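Local atomic coordinates of proline dipeptidase (Streptococcus agalactiae, PDB entry 3OOO), a protein that is probably a manganese-dependent hydrolase of the M24B peptidase family, named a proline dipeptidase, and is represented here by its N-terminal domain. Residues 44-49 and 115-120; 111-114 and 120-123. All coordinates share one frame; numbering follows the deposited sequence.

Contact 1. Residues 44-49 and 115-120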
# COMPACT_ATOMS: atom_id res chain seq x y z
N PHE A 44 -13.33 -4.61 1.74
CA PHE A 44 -12.67 -5.86 1.35
C PHE A 44 -13.71 -6.83 0.84
O PHE A 44 -14.80 -6.95 1.41
CB PHE A 44 -11.95 -6.52 2.53
CG PHE A 44 -10.85 -5.68 3.13
CD1 PHE A 44 -9.66 -5.46 2.43
CD2 PHE A 44 -11.01 -5.11 4.38
CE1 PHE A 44 -8.64 -4.68 2.99
CE2 PHE A 44 -10.01 -4.33 4.95
CZ PHE A 44 -8.82 -4.12 4.25
N LEU A 45 -13.35 -7.55 -0.22
CA LEU A 45 -14.14 -8.67 -0.69
C LEU A 45 -13.40 -9.94 -0.32
O LEU A 45 -12.30 -10.19 -0.81
CB LEU A 45 -14.35 -8.60 -2.20
CG LEU A 45 -15.11 -9.74 -2.88
CD1 LEU A 45 -16.55 -9.82 -2.40
CD2 LEU A 45 -15.05 -9.58 -4.39
N PHE A 46 -14.00 -10.73 0.56
CA PHE A 46 -13.40 -11.96 1.06
C PHE A 46 -13.92 -13.14 0.26
O PHE A 46 -15.11 -13.44 0.29
CB PHE A 46 -13.70 -12.16 2.55
CG PHE A 46 -13.16 -11.06 3.43
CD1 PHE A 46 -11.81 -11.05 3.80
CD2 PHE A 46 -13.98 -10.04 3.88
CE1 PHE A 46 -11.30 -10.04 4.61
CE2 PHE A 46 -13.48 -9.02 4.69
CZ PHE A 46 -12.14 -9.02 5.06
N VAL A 47 -13.01 -13.79 -0.47
CA VAL A 47 -13.36 -14.93 -1.31
C VAL A 47 -12.76 -16.18 -0.69
O VAL A 47 -11.55 -16.41 -0.75
CB VAL A 47 -12.87 -14.72 -2.76
CG1 VAL A 47 -13.22 -15.94 -3.63
CG2 VAL A 47 -13.47 -13.45 -3.35
N TYR A 48 -13.62 -16.97 -0.05
CA TYR A 48 -13.22 -18.23 0.57
C TYR A 48 -13.23 -19.34 -0.46
O TYR A 48 -13.92 -19.25 -1.47
CB TYR A 48 -14.18 -18.60 1.70
CG TYR A 48 -13.98 -17.84 2.98
CD1 TYR A 48 -12.99 -18.21 3.89
CD2 TYR A 48 -14.81 -16.77 3.32
CE1 TYR A 48 -12.81 -17.52 5.09
CE2 TYR A 48 -14.65 -16.08 4.51
CZ TYR A 48 -13.65 -16.46 5.39
OH TYR A 48 -13.50 -15.77 6.57
N GLU A 49 -12.47 -20.39 -0.17
CA GLU A 49 -12.39 -21.57 -1.02
C GLU A 49 -13.66 -22.42 -1.00
O GLU A 49 -13.89 -23.21 -1.92
CB GLU A 49 -11.19 -22.43 -0.57
CG GLU A 49 -11.32 -22.93 0.88
CD GLU A 49 -10.14 -23.74 1.39
OE1 GLU A 49 -9.26 -24.14 0.58
OE2 GLU A 49 -10.09 -23.98 2.61
N THR A 115 -3.69 -8.40 11.62
CA THR A 115 -4.24 -8.54 12.98
C THR A 115 -5.43 -9.50 13.01
O THR A 115 -5.79 -10.01 14.08
CB THR A 115 -4.67 -7.19 13.62
OG1 THR A 115 -5.85 -6.68 12.98
CG2 THR A 115 -3.54 -6.16 13.55
N VAL A 116 -6.02 -9.73 11.85
CA VAL A 116 -7.21 -10.57 11.71
C VAL A 116 -6.85 -11.99 11.32
O VAL A 116 -7.39 -12.95 11.88
CB VAL A 116 -8.20 -9.97 10.67
CG1 VAL A 116 -9.37 -10.92 10.39
CG2 VAL A 116 -8.71 -8.61 11.15
N PHE A 117 -5.93 -12.13 10.37
CA PHE A 117 -5.55 -13.44 9.86
C PHE A 117 -4.11 -13.78 10.23
O PHE A 117 -3.19 -13.04 9.89
CB PHE A 117 -5.71 -13.49 8.33
CG PHE A 117 -7.09 -13.13 7.86
CD1 PHE A 117 -8.11 -14.07 7.89
CD2 PHE A 117 -7.36 -11.85 7.38
CE1 PHE A 117 -9.39 -13.73 7.45
CE2 PHE A 117 -8.63 -11.51 6.93
CZ PHE A 117 -9.65 -12.45 6.97
N ASP A 118 -3.95 -14.91 10.93
CA ASP A 118 -2.63 -15.44 11.25
C ASP A 118 -2.20 -16.43 10.17
O ASP A 118 -2.31 -17.65 10.33
CB ASP A 118 -2.66 -16.11 12.63
CG ASP A 118 -1.28 -16.55 13.10
OD1 ASP A 118 -0.29 -15.88 12.74
OD2 ASP A 118 -1.19 -17.56 13.82
N GLY A 119 -1.72 -15.89 9.05
CA GLY A 119 -1.26 -16.70 7.94
C GLY A 119 -0.27 -15.91 7.12
O GLY A 119 -0.05 -14.72 7.37
N HIS A 120 0.34 -16.57 6.14
CA HIS A 120 1.25 -15.89 5.23
C HIS A 120 0.46 -15.24 4.10
O HIS A 120 -0.35 -15.88 3.44
CB HIS A 120 2.29 -16.87 4.67
CG HIS A 120 3.24 -16.24 3.70
ND1 HIS A 120 4.12 -15.24 4.06
CD2 HIS A 120 3.44 -16.46 2.38
CE1 HIS A 120 4.83 -14.88 3.01
NE2 HIS A 120 4.44 -15.61 1.98
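The outer end of the F117 ring meets one flank of the F46 ring, its CD1-CE1 side, and the path of F117 is the easier one to follow. Its CB leaves the backbone in the direction of strand 44-48, and with CG lying beside the backbone N and anti to the carbonyl carbon (chi1 -56°) the ring is carried on toward the sheet. One face of the ring is covered by CG1 of V116, the preceding residue, which sits over its centre, 3.5 Å above the ring plane. Further out, F117 CE2 comes within 3.8 Å of F46 CE1. At the tip, F117 CZ lies 3.8 Å from that same F46 CE1 and 4.1 Å from F46 CD1. This is the N-terminal domain of the creatinase/prolidase family, and here the loop leaving helix 107-116 passes over one face of its mixed sheet. F46 CE1 approaches the edge of the F117 ring, close to its plane. The two planes are inclined by 50° with centroids 6.0 Å apart, an oblique pairing. L19, on the neighbouring strand 19-22, and L90 also pack on F117, while V21 and I86 touch F46.

Contact 2. Residues 111-114 and 120-123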
# COMPACT_ATOMS: atom_id res chain seq x y z
N GLN A 111 -1.37 -4.22 7.34
CA GLN A 111 -1.11 -4.49 8.74
C GLN A 111 -2.40 -4.74 9.51
O GLN A 111 -2.44 -5.61 10.39
CB GLN A 111 -0.22 -3.40 9.36
CG GLN A 111 1.17 -3.42 8.73
CD GLN A 111 2.20 -2.58 9.44
OE1 GLN A 111 1.87 -1.67 10.20
NE2 GLN A 111 3.47 -2.88 9.19
N GLY A 112 -3.47 -4.04 9.14
CA GLY A 112 -4.79 -4.32 9.70
C GLY A 112 -5.23 -5.75 9.44
O GLY A 112 -5.67 -6.45 10.36
N LEU A 113 -5.11 -6.20 8.20
CA LEU A 113 -5.49 -7.57 7.85
C LEU A 113 -4.67 -8.61 8.61
O LEU A 113 -5.18 -9.67 8.97
CB LEU A 113 -5.39 -7.81 6.34
CG LEU A 113 -6.43 -7.09 5.46
CD1 LEU A 113 -6.11 -7.26 3.99
CD2 LEU A 113 -7.84 -7.62 5.74
N GLN A 114 -3.40 -8.29 8.85
CA GLN A 114 -2.53 -9.18 9.61
C GLN A 114 -2.96 -9.37 11.07
O GLN A 114 -2.64 -10.39 11.68
CB GLN A 114 -1.07 -8.72 9.52
CG GLN A 114 -0.46 -8.93 8.15
CD GLN A 114 0.97 -8.43 8.05
OE1 GLN A 114 1.22 -7.23 8.04
NE2 GLN A 114 1.91 -9.36 7.97
N HIS A 120 0.34 -16.57 6.14
CA HIS A 120 1.25 -15.89 5.23
C HIS A 120 0.46 -15.24 4.10
O HIS A 120 -0.35 -15.88 3.44
CB HIS A 120 2.29 -16.87 4.67
CG HIS A 120 3.24 -16.24 3.70
ND1 HIS A 120 4.12 -15.24 4.06
CD2 HIS A 120 3.44 -16.46 2.38
CE1 HIS A 120 4.83 -14.88 3.01
NE2 HIS A 120 4.44 -15.61 1.98
N PHE A 121 0.70 -13.95 3.91
CA PHE A 121 0.08 -13.22 2.81
C PHE A 121 1.01 -13.19 1.61
O PHE A 121 2.22 -12.96 1.74
CB PHE A 121 -0.23 -11.78 3.21
CG PHE A 121 -1.44 -11.63 4.08
CD1 PHE A 121 -2.62 -11.11 3.56
CD2 PHE A 121 -1.40 -11.99 5.43
CE1 PHE A 121 -3.75 -10.96 4.36
CE2 PHE A 121 -2.53 -11.84 6.23
CZ PHE A 121 -3.70 -11.33 5.70
N GLU A 122 0.44 -13.41 0.43
CA GLU A 122 1.17 -13.18 -0.81
C GLU A 122 0.29 -12.49 -1.84
O GLU A 122 -0.94 -12.45 -1.70
CB GLU A 122 1.80 -14.47 -1.36
CG GLU A 122 0.83 -15.57 -1.73
CD GLU A 122 1.55 -16.82 -2.20
OE1 GLU A 122 2.44 -17.32 -1.46
OE2 GLU A 122 1.23 -17.31 -3.30
N ASN A 123 0.93 -11.94 -2.87
CA ASN A 123 0.23 -11.27 -3.95
C ASN A 123 -0.62 -12.26 -4.74
O ASN A 123 -0.38 -13.47 -4.70
CB ASN A 123 1.23 -10.57 -4.88
CG ASN A 123 0.56 -9.64 -5.87
OD1 ASN A 123 -0.44 -9.00 -5.57
ND2 ASN A 123 1.12 -9.58 -7.08
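Apolar contact carries most of the meeting between L113 and F121. L113 CB faces the end of the ring, 4.0 Å from F121 CZ and 4.1 Å from F121 CE1, touching it through the base of the leucine side chain. On the other flank of the ring, F121 CE2 is 4.1 Å from Q114 CG, a methylene contact that leaves the amide of this exposed glutamine out of the touching surface. Q114 runs extended beyond CG and aslant the ring, its amide plane turned 75° from that of the ring. The F121 side chain reaches between these two helix residues because its CG stands beside the backbone N, with chi1 at -77°.

A backbone group supplies the remaining contact: the carbonyl oxygen L113 O lies 4.0 Å from F121 CZ, approaching the ring obliquely. No hydrogen bond joins the two segments; the contact is van der Waals packing of side chains and this one carbonyl.

V98 and F102 also pack on F121, and L105 touches L113. The contact thus closes the second half of a beta-alpha-beta unit, in which helix 107-116 leads from strand 97-100 to strand 120-123, which lies parallel to 97-100 at the edge of this chain's sheet.

Overall arrangement
Contact 1 and contact 2 have centres about 8 Å apart and draw on the same helix, 107-116, and the same mixed sheet. Along the chain, strand 44-48 comes first, long before the helix; 111-114 then runs directly into 115-120, and H120 is common to the two residue ranges, where strand 120-123 begins. Contact 2 is therefore local, between a helix and the strand that follows it, whereas contact 1 spans 66 residues to a strand deeper in the sheet. Packing of F44 CE1 against L113 CD1, 3.7 Å apart, joins the two. Together they pack the end of helix 107-116, through L113 and Q114, and the loop after it, through F117, on the sheet of the N-terminal domain.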